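Side-chain contact in DUF211 domain-containing protein (Archaeoglobus fulgidus DSM 4304, PDB 3BPD), which is of unknown function but binds magnesium ions and assembles as a heptamer: residues F[64-67]-F[68-72]. The protein carries 1 engineered substitution. Numbering follows the deposited sequence.
Sequences QIKG and VIEDM. Engineered in segment 68-72: Met72 (natural residue Leu).
In helix 62-71, Val68 N bonds to Gln64 O one turn back at 3.1 Å. Val68 CG2, beside its own backbone N, lies 3.3 Å from Gln64 O. Ile69 N donates to Ile65 O in an almost straight bond, with an N-H...O angle of 179°. Its CG1 is anti to the carbonyl carbon (chi1 -67°), which lays the chain back along the helix toward Ile65. There Ile69 CD1 meets Ile65 CG2 at 4.2 Å, a loose apolar contact between two buried side chains. Glu70 N continues the alpha-helical pattern to Lys66 O. Its CG also packs on that oxygen. The Glu70 and Lys66 side chains cross at a slant. Glu70 OE2 is 4.0 Å from Lys66 NZ, a long i to i+4 salt bridge. The carboxylate also lies alongside CG and CE of the extended lysine chain. With an alanine in place of Lys66, the Glu70 carboxylate would lose this long ionic partner and would probably be freer to turn. Asp71 N bonds to Gly67 O at 2.7 Å, with a more bent N-H...O angle of 142°. Engineered Met72, a selenomethionine, follows with its N bonded to Val68 O, and its side chain leads away from 64-67 to Val23, Phe24 and Lys27 of helix 21-29. The helix is the second of the two that lie on one face of the four-stranded antiparallel sheet, in a ferredoxin-like beta-alpha-beta-beta-alpha-beta arrangement; its Ile65 and Ile69 face that sheet. Ile65 packs on Leu9 and Ile55 and on Leu28 of helix 21-29, while Ile69 reaches Leu11 and Val13 of strand 6-16 and Ile53 of strand 48-57.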
loop_
_atom_site.group_PDB
_atom_site.type_symbol
_atom_site.label_atom_id
_atom_site.label_comp_id
_atom_site.label_asym_id
_atom_site.label_seq_id
_atom_site.Cartn_x
_atom_site.Cartn_y
_atom_site.Cartn_z
ATOM N N GLN F 64 14.599 10.266 30.518
ATOM C CA GLN F 64 13.493 9.724 31.285
ATOM C C GLN F 64 13.030 8.386 30.702
ATOM O O GLN F 64 12.803 7.431 31.442
ATOM C CB GLN F 64 12.327 10.714 31.310
ATOM C CG GLN F 64 11.157 10.248 32.160
ATOM C CD GLN F 64 9.964 11.177 32.065
ATOM O OE1 GLN F 64 9.561 11.566 30.968
ATOM N NE2 GLN F 64 9.382 11.526 33.212
ATOM N N ILE F 65 12.885 8.314 29.382
ATOM C CA ILE F 65 12.456 7.078 28.739
ATOM C C ILE F 65 13.501 5.988 28.955
ATOM O O ILE F 65 13.161 4.831 29.227
ATOM C CB ILE F 65 12.223 7.282 27.229
ATOM C CG1 ILE F 65 10.967 8.131 27.017
ATOM C CG2 ILE F 65 12.074 5.938 26.536
ATOM C CD1 ILE F 65 10.706 8.535 25.586
ATOM N N LYS F 66 14.771 6.365 28.842
ATOM C CA LYS F 66 15.866 5.423 29.042
ATOM C C LYS F 66 15.833 4.963 30.504
ATOM O O LYS F 66 16.092 3.799 30.824
ATOM C CB LYS F 66 17.208 6.100 28.727
ATOM C CG LYS F 66 18.415 5.199 28.933
ATOM C CD LYS F 66 19.729 5.933 28.717
ATOM C CE LYS F 66 20.900 5.052 29.160
ATOM N NZ LYS F 66 22.263 5.632 28.944
ATOM N N GLY F 67 15.498 5.899 31.381
ATOM C CA GLY F 67 15.428 5.587 32.787
ATOM C C GLY F 67 14.464 4.452 33.025
ATOM O O GLY F 67 14.835 3.455 33.638
ATOM N N VAL F 68 13.238 4.593 32.520
ATOM C CA VAL F 68 12.212 3.579 32.704
ATOM C C VAL F 68 12.674 2.235 32.192
ATOM O O VAL F 68 12.623 1.247 32.921
ATOM C CB VAL F 68 10.901 3.954 31.988
ATOM C CG1 VAL F 68 9.831 2.927 32.300
ATOM C CG2 VAL F 68 10.447 5.329 32.424
ATOM N N ILE F 69 13.126 2.198 30.942
ATOM C CA ILE F 69 13.599 0.957 30.336
ATOM C C ILE F 69 14.705 0.290 31.164
ATOM O O ILE F 69 14.674 -0.921 31.400
ATOM C CB ILE F 69 14.118 1.217 28.884
ATOM C CG1 ILE F 69 12.952 1.619 27.986
ATOM C CG2 ILE F 69 14.828 -0.025 28.318
ATOM C CD1 ILE F 69 13.361 1.901 26.563
ATOM N N GLU F 70 15.675 1.085 31.606
ATOM C CA GLU F 70 16.782 0.563 32.396
ATOM C C GLU F 70 16.425 0.222 33.835
ATOM O O GLU F 70 17.071 -0.629 34.445
ATOM C CB GLU F 70 17.941 1.543 32.387
ATOM C CG GLU F 70 18.575 1.714 31.036
ATOM C CD GLU F 70 19.765 2.651 31.080
ATOM O OE1 GLU F 70 19.638 3.750 31.671
ATOM O OE2 GLU F 70 20.824 2.290 30.521
ATOM N N ASP F 71 15.420 0.896 34.387
ATOM C CA ASP F 71 14.989 0.617 35.754
ATOM C C ASP F 71 14.316 -0.741 35.737
ATOM O O ASP F 71 14.369 -1.492 36.713
ATOM C CB ASP F 71 13.968 1.651 36.240
ATOM C CG ASP F 71 14.609 2.944 36.707
ATOM O OD1 ASP F 71 15.838 2.935 36.994
ATOM O OD2 ASP F 71 13.872 3.962 36.800
HETATM N N MSE F 72 13.691 -1.028 34.599
HETATM C CA MSE F 72 12.943 -2.254 34.348
HETATM C C MSE F 72 13.813 -3.461 34.022
HETATM O O MSE F 72 13.313 -4.578 33.894
HETATM C CB MSE F 72 11.968 -2.013 33.195
HETATM C CG MSE F 72 10.545 -2.450 33.465
HETATM SE SE MSE F 72 9.825 -1.593 35.037
HETATM C CE MSE F 72 8.108 -2.434 35.146
#